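Local structure of STIL N-terminal domain-containing protein (Trichoplax adhaerens, 5OI9) at residues A[40-45]-A[343-348]; A[182-187]-A[328-333]; A[233-238]-A[255-260]; A[207-212]-A[240-245]. The protein probably acts in centriole assembly, its N-terminal domain, described here, being likely to bind CEP85 and thereby support PLK4 activation. All blocks are in the same frame, centred on the assembly; numbering follows the deposited sequence. Where two conformers were deposited one is given.

Contact 1 (A[40-45]-A[343-348]); sequences TIDITE and YMRLQL
The guanidinium of R345 carries the CG2 methyl of T40 over one face, 3.6 Å above its plane and shifted toward the rim, while its edge is taken by the carboxylate of D42. The grip is side-on: R345 NE donates to D42 OD1 at 2.6 Å and R345 NH2 to D42 OD2 at 2.7 Å, each oxygen using its syn lone pair. The two planes lie only 14° apart. R345 sets its CG anti to the backbone N and bends at chi3 (-62°), which turns NE and NH2 side-on to the carboxylate of D42. An alanine in place of D42 would lack both carboxylate oxygens, and the R345 guanidinium would probably be less firmly placed. The chain length of arginine suits a position at the surface from which it reaches a buried acid. On the same face Q347 NE2 donates to T40 OG1 (2.9 Å), and Q347 OE1 turns to N38.

The opposite face is apolar. I41 CG1 meets L348 CD1 at 3.7 Å, and the branched I41 and I43 together with selenomethionine M344 and L346 turn toward strands 167-176 and 180-192. Bonds in both directions join I41 with L346 and I43 with M344, L346 N reaching I41 O at 2.7 Å. This is regular antiparallel pairing in a mixed sheet, strand 39-44 lying between strand 343-348 and the parallel strand 85-97.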
loop_
_atom_site.group_PDB
_atom_site.type_symbol
_atom_site.label_atom_id
_atom_site.label_comp_id
_atom_site.label_asym_id
_atom_site.label_seq_id
_atom_site.Cartn_x
_atom_site.Cartn_y
_atom_site.Cartn_z
ATOM N N THR A 40 9.589 6.794 -0.356
ATOM C CA THR A 40 10.977 6.567 0.027
ATOM C C THR A 40 11.223 5.076 0.215
ATOM O O THR A 40 10.430 4.389 0.869
ATOM C CB THR A 40 11.313 7.325 1.314
ATOM O OG1 THR A 40 11.299 8.735 1.059
ATOM C CG2 THR A 40 12.683 6.922 1.851
ATOM N N ILE A 41 12.319 4.581 -0.356
ATOM C CA ILE A 41 12.727 3.185 -0.232
ATOM C C ILE A 41 14.114 3.155 0.401
ATOM O O ILE A 41 15.050 3.771 -0.125
ATOM C CB ILE A 41 12.743 2.474 -1.595
ATOM C CG1 ILE A 41 11.433 2.710 -2.353
ATOM C CG2 ILE A 41 13.010 0.983 -1.425
ATOM C CD1 ILE A 41 10.211 2.118 -1.691
ATOM N N ASP A 42 14.249 2.446 1.519
ATOM C CA ASP A 42 15.540 2.213 2.160
ATOM C C ASP A 42 15.872 0.729 2.067
ATOM O O ASP A 42 15.087 -0.112 2.517
ATOM C CB ASP A 42 15.528 2.665 3.622
ATOM C CG ASP A 42 15.395 4.168 3.770
ATOM O OD1 ASP A 42 15.819 4.900 2.852
ATOM O OD2 ASP A 42 14.870 4.619 4.808
ATOM N N ILE A 43 17.029 0.414 1.488
ATOM C CA ILE A 43 17.460 -0.961 1.249
ATOM C C ILE A 43 18.804 -1.162 1.934
ATOM O O ILE A 43 19.767 -0.448 1.635
ATOM C CB ILE A 43 17.574 -1.270 -0.253
ATOM C CG1 ILE A 43 16.317 -0.823 -0.998
ATOM C CG2 ILE A 43 17.832 -2.755 -0.476
ATOM C CD1 ILE A 43 16.377 -1.092 -2.486
ATOM N N THR A 44 18.877 -2.139 2.835
ATOM C CA THR A 44 20.121 -2.372 3.555
ATOM C C THR A 44 21.145 -3.059 2.660
ATOM O O THR A 44 20.806 -3.864 1.787
ATOM C CB THR A 44 19.884 -3.225 4.803
ATOM O OG1 THR A 44 19.535 -4.561 4.415
ATOM C CG2 THR A 44 18.767 -2.632 5.649
ATOM N N GLU A 45 22.417 -2.720 2.880
ATOM C CA GLU A 45 23.492 -3.367 2.135
ATOM C C GLU A 45 23.540 -4.861 2.421
ATOM O O GLU A 45 23.863 -5.654 1.529
ATOM C CB GLU A 45 24.831 -2.705 2.472
ATOM C CG GLU A 45 26.041 -3.282 1.745
ATOM C CD GLU A 45 26.646 -4.476 2.461
ATOM O OE1 GLU A 45 26.335 -4.677 3.652
ATOM O OE2 GLU A 45 27.425 -5.218 1.831
ATOM N N TYR A 343 23.016 1.428 4.245
ATOM C CA TYR A 343 21.805 1.207 3.474
ATOM C C TYR A 343 21.795 2.153 2.284
ATOM O O TYR A 343 22.613 3.068 2.175
ATOM C CB TYR A 343 20.542 1.392 4.329
ATOM C CG TYR A 343 20.284 2.830 4.706
ATOM C CD1 TYR A 343 20.964 3.421 5.764
ATOM C CD2 TYR A 343 19.364 3.597 4.004
ATOM C CE1 TYR A 343 20.736 4.734 6.108
ATOM C CE2 TYR A 343 19.127 4.911 4.345
ATOM C CZ TYR A 343 19.817 5.476 5.395
ATOM O OH TYR A 343 19.593 6.785 5.745
HETATM N N MSE A 344 20.843 1.922 1.394
HETATM C CA MSE A 344 20.670 2.737 0.208
HETATM C C MSE A 344 19.252 3.312 0.192
HETATM O O MSE A 344 18.285 2.592 0.432
HETATM C CB MSE A 344 20.957 1.889 -1.025
HETATM C CG MSE A 344 20.336 2.354 -2.311
HETATM SE SE MSE A 344 20.492 0.918 -3.628
HETATM C CE MSE A 344 19.866 1.867 -5.172
ATOM N N ARG A 345 19.137 4.612 -0.061
ATOM C CA ARG A 345 17.850 5.294 -0.102
ATOM C C ARG A 345 17.520 5.691 -1.533
ATOM O O ARG A 345 18.336 6.325 -2.209
ATOM C CB ARG A 345 17.838 6.534 0.801
ATOM C CG ARG A 345 16.570 7.368 0.640
ATOM C CD ARG A 345 16.304 8.267 1.837
ATOM N NE ARG A 345 16.087 7.508 3.067
ATOM C CZ ARG A 345 15.576 8.020 4.184
ATOM N NH1 ARG A 345 15.214 9.293 4.232
ATOM N NH2 ARG A 345 15.419 7.254 5.255
ATOM N N LEU A 346 16.329 5.309 -1.985
ATOM C CA LEU A 346 15.791 5.709 -3.277
ATOM C C LEU A 346 14.530 6.532 -3.064
ATOM O O LEU A 346 13.712 6.217 -2.192
ATOM C CB LEU A 346 15.482 4.492 -4.154
ATOM C CG LEU A 346 16.686 3.678 -4.628
ATOM C CD1 LEU A 346 16.245 2.383 -5.295
ATOM C CD2 LEU A 346 17.540 4.510 -5.576
ATOM N N GLN A 347 14.381 7.587 -3.860
ATOM C CA GLN A 347 13.230 8.478 -3.805
ATOM C C GLN A 347 12.398 8.287 -5.066
ATOM O O GLN A 347 12.928 8.365 -6.180
ATOM C CB GLN A 347 13.679 9.937 -3.683
ATOM C CG GLN A 347 14.579 10.220 -2.486
ATOM C CD GLN A 347 13.804 10.359 -1.190
ATOM O OE1 GLN A 347 13.233 11.412 -0.906
ATOM N NE2 GLN A 347 13.785 9.296 -0.393
ATOM N N LEU A 348 11.106 8.025 -4.895
ATOM C CA LEU A 348 10.207 7.787 -6.021
ATOM C C LEU A 348 9.037 8.755 -5.923
ATOM O O LEU A 348 8.229 8.668 -4.992
ATOM C CB LEU A 348 9.716 6.333 -6.048
ATOM C CG LEU A 348 10.721 5.228 -6.410
ATOM C CD1 LEU A 348 11.681 4.936 -5.266
ATOM C CD2 LEU A 348 10.021 3.945 -6.841
#

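Contact 2 (A[182-187]-A[328-333]); sequences SINVTS and SDDIFM
N184 and D330 make the closest side-chain contact: N184 ND2 donates to D330 OD1 at 2.7 Å in an almost straight bond (174°). The oxygen lies in the plane of the amide, yet the N-H comes in from above the carboxylate plane, since the two flat groups are turned 61° against each other. N184 sends CG anti to its backbone N, and D330 sends CG anti to its carbonyl carbon, so that the two side chains cross obliquely. Asparagine suits the place because it offers an N-H to the acid without adding a charge. An alanine instead of N184 would remove the amide donor and would probably leave the acid of D330 less well fixed. On the same face S182 CB lies against the ring of F332, 3.8 Å from F332 CD1, and T186 OG1 sits 3.3 Å from S328 CB.

All this rests on regular antiparallel pairing in a mixed beta sheet. I183 and I331 form one hydrogen-bonded pair, with I331 N to I183 O at 2.9 Å; V185 and D329 form the next, with V185 N to D329 O at 3.0 Å. N184 and D330 lie between them as a non-hydrogen-bonded pair, which places their side chains next to each other.

On the reverse face I183 CB touches I331 CG2 at 3.7 Å, and I183 CD1 meets the CE methyl of selenomethionine M333, whose chain bends at chi3. Beyond these, helix 45-61 covers the apolar group through E45, R49 and Q52, while M344 of strand 343-348 packs on V185 and D329.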
loop_
_atom_site.group_PDB
_atom_site.type_symbol
_atom_site.label_atom_id
_atom_site.label_comp_id
_atom_site.label_asym_id
_atom_site.label_seq_id
_atom_site.Cartn_x
_atom_site.Cartn_y
_atom_site.Cartn_z
ATOM N N SER A 182 29.858 -4.936 -7.520
ATOM C CA SER A 182 29.116 -3.758 -7.944
ATOM C C SER A 182 27.699 -4.166 -8.323
ATOM O O SER A 182 27.495 -5.196 -8.968
ATOM C CB SER A 182 29.803 -3.062 -9.125
ATOM O OG SER A 182 29.843 -3.906 -10.261
ATOM N N ILE A 183 26.721 -3.362 -7.910
ATOM C CA ILE A 183 25.313 -3.649 -8.171
ATOM C C ILE A 183 24.624 -2.370 -8.625
ATOM O O ILE A 183 24.748 -1.327 -7.974
ATOM C CB ILE A 183 24.588 -4.218 -6.934
ATOM C CG1 ILE A 183 25.353 -5.400 -6.340
ATOM C CG2 ILE A 183 23.172 -4.644 -7.300
ATOM C CD1 ILE A 183 24.654 -6.033 -5.159
ATOM N N ASN A 184 23.888 -2.449 -9.731
ATOM C CA ASN A 184 22.974 -1.391 -10.141
ATOM C C ASN A 184 21.569 -1.799 -9.714
ATOM O O ASN A 184 21.019 -2.783 -10.221
ATOM C CB ASN A 184 23.039 -1.144 -11.645
ATOM C CG ASN A 184 22.069 -0.068 -12.096
ATOM O OD1 ASN A 184 21.016 -0.362 -12.662
ATOM N ND2 ASN A 184 22.415 1.187 -11.837
ATOM N N VAL A 185 20.994 -1.050 -8.779
ATOM C CA VAL A 185 19.682 -1.354 -8.223
ATOM C C VAL A 185 18.677 -0.382 -8.822
ATOM O O VAL A 185 18.797 0.834 -8.641
ATOM C CB VAL A 185 19.689 -1.265 -6.688
ATOM C CG1 VAL A 185 18.320 -1.616 -6.124
ATOM C CG2 VAL A 185 20.765 -2.160 -6.104
ATOM N N THR A 186 17.697 -0.913 -9.548
ATOM C CA THR A 186 16.589 -0.130 -10.081
ATOM C C THR A 186 15.302 -0.588 -9.409
ATOM O O THR A 186 15.040 -1.792 -9.319
ATOM C CB THR A 186 16.474 -0.282 -11.601
ATOM O OG1 THR A 186 17.645 0.253 -12.231
ATOM C CG2 THR A 186 15.248 0.455 -12.120
ATOM N N SER A 187 14.504 0.369 -8.938
ATOM C CA SER A 187 13.257 0.088 -8.240
ATOM C C SER A 187 12.103 0.764 -8.965
ATOM O O SER A 187 12.187 1.948 -9.303
ATOM C CB SER A 187 13.315 0.574 -6.790
ATOM O OG SER A 187 13.368 1.990 -6.732
ATOM N N SER A 328 17.026 4.621 -9.602
ATOM C CA SER A 328 18.147 3.698 -9.636
ATOM C C SER A 328 19.385 4.369 -9.067
ATOM O O SER A 328 19.523 5.595 -9.097
ATOM C CB SER A 328 18.426 3.193 -11.058
ATOM O OG SER A 328 18.712 4.264 -11.937
ATOM N N ASP A 329 20.281 3.540 -8.541
ATOM C CA ASP A 329 21.550 4.004 -8.011
ATOM C C ASP A 329 22.505 2.821 -7.973
ATOM O O ASP A 329 22.081 1.664 -7.914
ATOM C CB ASP A 329 21.377 4.624 -6.618
ATOM C CG ASP A 329 22.580 5.441 -6.183
ATOM O OD1 ASP A 329 23.619 5.402 -6.877
ATOM O OD2 ASP A 329 22.479 6.131 -5.146
ATOM N N ASP A 330 23.797 3.123 -8.031
ATOM C CA ASP A 330 24.823 2.101 -7.927
ATOM C C ASP A 330 25.286 1.966 -6.483
ATOM O O ASP A 330 25.282 2.931 -5.715
ATOM C CB ASP A 330 26.021 2.435 -8.818
ATOM C CG ASP A 330 25.665 2.471 -10.289
ATOM O OD1 ASP A 330 24.843 1.643 -10.729
ATOM O OD2 ASP A 330 26.218 3.330 -11.010
ATOM N N ILE A 331 25.678 0.749 -6.119
ATOM C CA ILE A 331 26.354 0.485 -4.857
ATOM C C ILE A 331 27.599 -0.340 -5.156
ATOM O O ILE A 331 27.586 -1.207 -6.038
ATOM C CB ILE A 331 25.436 -0.231 -3.841
ATOM C CG1 ILE A 331 26.137 -0.371 -2.488
ATOM C CG2 ILE A 331 24.991 -1.591 -4.360
ATOM C CD1 ILE A 331 25.288 -1.035 -1.424
ATOM N N PHE A 332 28.683 -0.046 -4.447
ATOM C CA PHE A 332 29.944 -0.757 -4.607
ATOM C C PHE A 332 30.310 -1.384 -3.271
ATOM O O PHE A 332 30.417 -0.682 -2.261
ATOM C CB PHE A 332 31.044 0.182 -5.104
ATOM C CG PHE A 332 30.729 0.824 -6.425
ATOM C CD1 PHE A 332 31.063 0.196 -7.614
ATOM C CD2 PHE A 332 30.086 2.050 -6.479
ATOM C CE1 PHE A 332 30.766 0.779 -8.830
ATOM C CE2 PHE A 332 29.787 2.639 -7.693
ATOM C CZ PHE A 332 30.128 2.003 -8.869
HETATM N N MSE A 333 30.481 -2.700 -3.265
HETATM C CA MSE A 333 30.720 -3.429 -2.032
HETATM C C MSE A 333 32.066 -4.127 -2.021
HETATM O O MSE A 333 32.460 -4.752 -3.006
HETATM C CB MSE A 333 29.629 -4.474 -1.807
HETATM C CG MSE A 333 28.221 -3.942 -1.826
HETATM SE SE MSE A 333 27.009 -5.328 -1.218
HETATM C CE MSE A 333 27.266 -6.628 -2.635
#

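Contact 3 (A[233-238]-A[255-260]); sequences VAINNS and PLVGIW
V233 holds CG1 anti to its backbone N (chi1 179°), which sends one methyl toward V257 and the other across to the I259 carbonyl and the W260 ring edge. V257 answers with CG2 in the crowded position between N and the carbonyl carbon, and V233 CG1 meets V257 CG2 at 3.8 Å, the two side chains crossing at about a right angle. I235 puts its own CG2 in the crowded position and sets it 3.8 Å from V257 CG1, so that V257 offers one methyl to each neighbour. V233 CG2 lies 3.4 Å from I259 O and 4.4 Å from W260 CD1.

V257 N donates to V233 O at 2.9 Å, nearly along the C=O axis; V233 N reaches G258 O, also at 2.9 Å, but from above the carbonyl plane, with a C=O...N angle of 121°. V257 and G258 thus both bond to V233, a pattern consistent with a beta bulge in strand 256-264. Glycine suits its place, since at its phi of 160° a CB would jam against the carbonyl oxygen of V257.

W260 NE1 is satisfied by V244 O of strand 241-245, on the far side of strand 229-235, and helix 270-281 covers L256 and I259. The side chains that meet between the segments are almost all aliphatic and the hydrogen bonds between them all backbone to backbone, so side-chain fit is likely to rest on shape.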
loop_
_atom_site.group_PDB
_atom_site.type_symbol
_atom_site.label_atom_id
_atom_site.label_comp_id
_atom_site.label_asym_id
_atom_site.label_seq_id
_atom_site.Cartn_x
_atom_site.Cartn_y
_atom_site.Cartn_z
ATOM N N VAL A 233 -20.364 0.297 6.759
ATOM C CA VAL A 233 -21.540 0.962 7.304
ATOM C C VAL A 233 -22.760 0.475 6.541
ATOM O O VAL A 233 -22.840 0.628 5.316
ATOM C CB VAL A 233 -21.422 2.492 7.224
ATOM C CG1 VAL A 233 -22.677 3.147 7.789
ATOM C CG2 VAL A 233 -20.184 2.969 7.961
ATOM N N ALA A 234 -23.706 -0.108 7.264
ATOM C CA ALA A 234 -24.987 -0.509 6.713
ATOM C C ALA A 234 -26.053 0.486 7.166
ATOM O O ALA A 234 -25.795 1.399 7.955
ATOM C CB ALA A 234 -25.324 -1.939 7.135
ATOM N N ILE A 235 -27.269 0.312 6.661
ATOM C CA ILE A 235 -28.363 1.232 6.947
ATOM C C ILE A 235 -29.651 0.429 7.062
ATOM O O ILE A 235 -29.835 -0.572 6.361
ATOM C CB ILE A 235 -28.464 2.333 5.866
ATOM C CG1 ILE A 235 -29.465 3.418 6.270
ATOM C CG2 ILE A 235 -28.831 1.740 4.513
ATOM C CD1 ILE A 235 -29.422 4.643 5.376
ATOM N N ASN A 236 -30.532 0.851 7.968
ATOM C CA ASN A 236 -31.789 0.161 8.226
ATOM C C ASN A 236 -32.964 0.969 7.676
ATOM O O ASN A 236 -32.794 2.006 7.028
ATOM C CB ASN A 236 -31.961 -0.117 9.724
ATOM C CG ASN A 236 -31.960 1.148 10.568
ATOM O OD1 ASN A 236 -32.008 2.265 10.051
ATOM N ND2 ASN A 236 -31.909 0.973 11.883
ATOM N N ASN A 237 -34.176 0.481 7.963
ATOM C CA ASN A 237 -35.382 1.096 7.417
ATOM C C ASN A 237 -35.565 2.526 7.906
ATOM O O ASN A 237 -36.083 3.372 7.167
ATOM C CB ASN A 237 -36.603 0.250 7.777
ATOM C CG ASN A 237 -36.450 -1.197 7.356
ATOM O OD1 ASN A 237 -36.160 -1.490 6.196
ATOM N ND2 ASN A 237 -36.630 -2.111 8.302
ATOM N N SER A 238 -35.149 2.821 9.135
ATOM C CA SER A 238 -35.248 4.168 9.683
ATOM C C SER A 238 -34.143 5.093 9.186
ATOM O O SER A 238 -34.004 6.202 9.713
ATOM C CB SER A 238 -35.228 4.116 11.214
ATOM O OG SER A 238 -36.282 3.312 11.714
ATOM N N PRO A 255 -26.964 -4.272 2.575
ATOM C CA PRO A 255 -26.877 -2.974 1.881
ATOM C C PRO A 255 -25.893 -2.045 2.579
ATOM O O PRO A 255 -26.090 -1.666 3.735
ATOM C CB PRO A 255 -28.312 -2.438 1.950
ATOM C CG PRO A 255 -28.920 -3.137 3.123
ATOM C CD PRO A 255 -28.308 -4.507 3.131
ATOM N N LEU A 256 -24.835 -1.670 1.864
ATOM C CA LEU A 256 -23.753 -0.869 2.417
ATOM C C LEU A 256 -23.782 0.538 1.835
ATOM O O LEU A 256 -24.086 0.726 0.653
ATOM C CB LEU A 256 -22.398 -1.528 2.143
ATOM C CG LEU A 256 -22.176 -2.881 2.825
ATOM C CD1 LEU A 256 -20.879 -3.522 2.363
ATOM C CD2 LEU A 256 -22.185 -2.713 4.342
ATOM N N VAL A 257 -23.459 1.524 2.672
ATOM C CA VAL A 257 -23.456 2.926 2.274
ATOM C C VAL A 257 -22.121 3.607 2.526
ATOM O O VAL A 257 -22.000 4.812 2.285
ATOM C CB VAL A 257 -24.587 3.710 2.971
ATOM C CG1 VAL A 257 -25.947 3.242 2.472
ATOM C CG2 VAL A 257 -24.477 3.557 4.485
ATOM N N GLY A 258 -21.120 2.883 3.010
ATOM C CA GLY A 258 -19.833 3.500 3.273
ATOM C C GLY A 258 -19.015 2.657 4.235
ATOM O O GLY A 258 -19.196 1.445 4.332
ATOM N N ILE A 259 -18.109 3.338 4.937
ATOM C CA ILE A 259 -17.106 2.696 5.777
ATOM C C ILE A 259 -16.941 3.488 7.066
ATOM O O ILE A 259 -17.348 4.647 7.171
ATOM C CB ILE A 259 -15.737 2.585 5.069
ATOM C CG1 ILE A 259 -15.201 3.983 4.746
ATOM C CG2 ILE A 259 -15.840 1.742 3.812
ATOM C CD1 ILE A 259 -13.813 3.988 4.118
ATOM N N TRP A 260 -16.333 2.839 8.056
ATOM C CA TRP A 260 -15.838 3.518 9.242
ATOM C C TRP A 260 -14.362 3.189 9.414
ATOM O O TRP A 260 -13.903 2.106 9.038
ATOM C CB TRP A 260 -16.632 3.139 10.507
ATOM C CG TRP A 260 -16.580 1.691 10.887
ATOM C CD1 TRP A 260 -17.491 0.724 10.565
ATOM C CD2 TRP A 260 -15.577 1.046 11.681
ATOM N NE1 TRP A 260 -17.113 -0.482 11.103
ATOM C CE2 TRP A 260 -15.941 -0.312 11.791
ATOM C CE3 TRP A 260 -14.404 1.482 12.304
ATOM C CZ2 TRP A 260 -15.173 -1.237 12.497
ATOM C CZ3 TRP A 260 -13.639 0.561 13.002
ATOM C CH2 TRP A 260 -14.028 -0.781 13.094
#

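Contact 4 (A[207-212]-A[240-245]); sequences VPTALA and NLLLVL
Three bonds grip water 1, which sits between the two segments. It donates to V207 O (2.8 Å), accepts from L243 N (3.0 Å) and is bound to T209 OG1 at 2.7 Å. The same T209 OG1 holds water 2, also at 2.7 Å, and water 2 donates to L243 O at 2.7 Å. Both backbone polar atoms of L243 on this side are therefore satisfied by solvent, and a threonine hydroxyl, able to give and to accept, suits the place between two waters. One direct bond precedes them: V207 N donates to L241 O at 2.9 Å, nearly along the C=O axis.

Strand 241-245 is an outermost strand of its sheet, pairing on its other side with strand 229-235. The chain from V207 runs along its edge, makes an inverse gamma turn centred on P208, whose ring constrains the backbone, and enters helix 210-216 with T209 at the N-cap position.

Around the waters the contact is apolar. L242 CD2 fits against V207 CB at 3.6 Å and also touches the CG2 methyl of T209, which lies anti to the carbonyl carbon. L211, reaching from the first turn of the helix, brings CD2 to 3.8 Å from L243 CB and packs against L245 CD2 as well. L243 extends CD1 to A212, where the small side chain lets the helix come near, and W260 lies against both L211 and L243.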
loop_
_atom_site.group_PDB
_atom_site.type_symbol
_atom_site.label_atom_id
_atom_site.label_comp_id
_atom_site.label_asym_id
_atom_site.label_seq_id
_atom_site.Cartn_x
_atom_site.Cartn_y
_atom_site.Cartn_z
ATOM N N VAL A 207 -26.925 3.630 15.093
ATOM C CA VAL A 207 -27.564 2.687 16.018
ATOM C C VAL A 207 -26.558 2.284 17.090
ATOM O O VAL A 207 -25.440 1.841 16.756
ATOM C CB VAL A 207 -28.081 1.454 15.257
ATOM C CG1 VAL A 207 -28.880 0.548 16.182
ATOM C CG2 VAL A 207 -28.919 1.880 14.062
ATOM N N PRO A 208 -26.885 2.412 18.379
ATOM C CA PRO A 208 -25.892 2.180 19.445
ATOM C C PRO A 208 -25.657 0.699 19.735
ATOM O O PRO A 208 -25.874 0.209 20.846
ATOM C CB PRO A 208 -26.516 2.922 20.634
ATOM C CG PRO A 208 -27.981 2.817 20.403
ATOM C CD PRO A 208 -28.177 2.880 18.912
ATOM N N THR A 209 -25.188 -0.028 18.724
ATOM C CA THR A 209 -24.771 -1.408 18.925
ATOM C C THR A 209 -23.473 -1.450 19.734
ATOM O O THR A 209 -22.856 -0.423 20.036
ATOM C CB THR A 209 -24.594 -2.117 17.585
ATOM O OG1 THR A 209 -23.569 -1.461 16.828
ATOM C CG2 THR A 209 -25.892 -2.093 16.793
ATOM N N ALA A 210 -23.049 -2.668 20.080
ATOM C CA ALA A 210 -21.852 -2.828 20.903
ATOM C C ALA A 210 -20.613 -2.289 20.195
ATOM O O ALA A 210 -19.744 -1.680 20.828
ATOM C CB ALA A 210 -21.662 -4.298 21.273
ATOM N N LEU A 211 -20.516 -2.500 18.881
ATOM C CA LEU A 211 -19.378 -1.978 18.130
ATOM C C LEU A 211 -19.383 -0.453 18.112
ATOM O O LEU A 211 -18.342 0.179 18.324
ATOM C CB LEU A 211 -19.390 -2.535 16.707
ATOM C CG LEU A 211 -18.314 -1.987 15.769
ATOM C CD1 LEU A 211 -16.925 -2.324 16.290
ATOM C CD2 LEU A 211 -18.507 -2.517 14.358
ATOM N N ALA A 212 -20.546 0.153 17.859
ATOM C CA ALA A 212 -20.646 1.609 17.875
ATOM C C ALA A 212 -20.314 2.180 19.247
ATOM O O ALA A 212 -19.712 3.256 19.345
ATOM C CB ALA A 212 -22.046 2.047 17.445
ATOM N N ASN A 240 -30.984 4.802 9.611
ATOM C CA ASN A 240 -29.937 4.904 10.615
ATOM C C ASN A 240 -28.771 4.000 10.240
ATOM O O ASN A 240 -28.950 2.946 9.622
ATOM C CB ASN A 240 -30.461 4.535 12.006
ATOM C CG ASN A 240 -31.565 5.461 12.479
ATOM O OD1 ASN A 240 -32.634 5.009 12.888
ATOM N ND2 ASN A 240 -31.311 6.764 12.423
ATOM N N LEU A 241 -27.570 4.424 10.623
ATOM C CA LEU A 241 -26.345 3.732 10.251
ATOM C C LEU A 241 -26.051 2.590 11.214
ATOM O O LEU A 241 -26.168 2.741 12.434
ATOM C CB LEU A 241 -25.166 4.707 10.231
ATOM C CG LEU A 241 -25.325 5.963 9.375
ATOM C CD1 LEU A 241 -24.043 6.783 9.386
ATOM C CD2 LEU A 241 -25.724 5.600 7.952
ATOM N N LEU A 242 -25.658 1.450 10.653
ATOM C CA LEU A 242 -25.237 0.285 11.420
ATOM C C LEU A 242 -23.786 -0.017 11.075
ATOM O O LEU A 242 -23.449 -0.173 9.897
ATOM C CB LEU A 242 -26.125 -0.926 11.120
ATOM C CG LEU A 242 -27.407 -1.069 11.939
ATOM C CD1 LEU A 242 -28.318 -2.132 11.343
ATOM C CD2 LEU A 242 -27.058 -1.419 13.373
ATOM N N LEU A 243 -22.936 -0.099 12.094
ATOM C CA LEU A 243 -21.523 -0.383 11.888
ATOM C C LEU A 243 -21.299 -1.887 11.850
ATOM O O LEU A 243 -21.889 -2.637 12.633
ATOM C CB LEU A 243 -20.673 0.251 12.988
ATOM C CG LEU A 243 -20.843 1.758 13.208
ATOM C CD1 LEU A 243 -19.716 2.295 14.074
ATOM C CD2 LEU A 243 -20.917 2.514 11.890
ATOM N N VAL A 244 -20.441 -2.325 10.931
ATOM C CA VAL A 244 -20.214 -3.741 10.675
ATOM C C VAL A 244 -18.718 -4.019 10.708
ATOM O O VAL A 244 -17.917 -3.226 10.201
ATOM C CB VAL A 244 -20.818 -4.171 9.319
ATOM C CG1 VAL A 244 -20.727 -5.673 9.149
ATOM C CG2 VAL A 244 -22.266 -3.709 9.197
ATOM N N LEU A 245 -18.343 -5.148 11.306
ATOM C CA LEU A 245 -16.954 -5.582 11.291
ATOM C C LEU A 245 -16.535 -5.987 9.882
ATOM O O LEU A 245 -17.351 -6.444 9.076
ATOM C CB LEU A 245 -16.755 -6.754 12.251
ATOM C CG LEU A 245 -17.013 -6.471 13.730
ATOM C CD1 LEU A 245 -16.873 -7.743 14.551
ATOM C CD2 LEU A 245 -16.061 -5.397 14.232
HETATM O O HOH W 1 -24.019 0.371 14.832
HETATM O O HOH W 2 -23.029 -3.371 14.999
#

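Contacts 1 and 2 lie on one side of the chain's centre, contacts 3 and 4 on the other, with at least about 24 Å between the nearest atoms of the two groups. Contacts 1 and 2 belong to the same mixed sheet and touch where M344 packs on V185 and D329; contact 1 divides into a polar and an apolar face, contact 2 less cleanly, with D329 on the aliphatic side and F332 on the polar one. Contacts 3 and 4 share the second sheet, joined by a probable hydrogen bond between A234 N and L242 O. Contact 3 is the buried one of the four, aliphatic and held by backbone bonds, whereas the partly buried contact 4 uses ordered water where a helix start meets an edge strand.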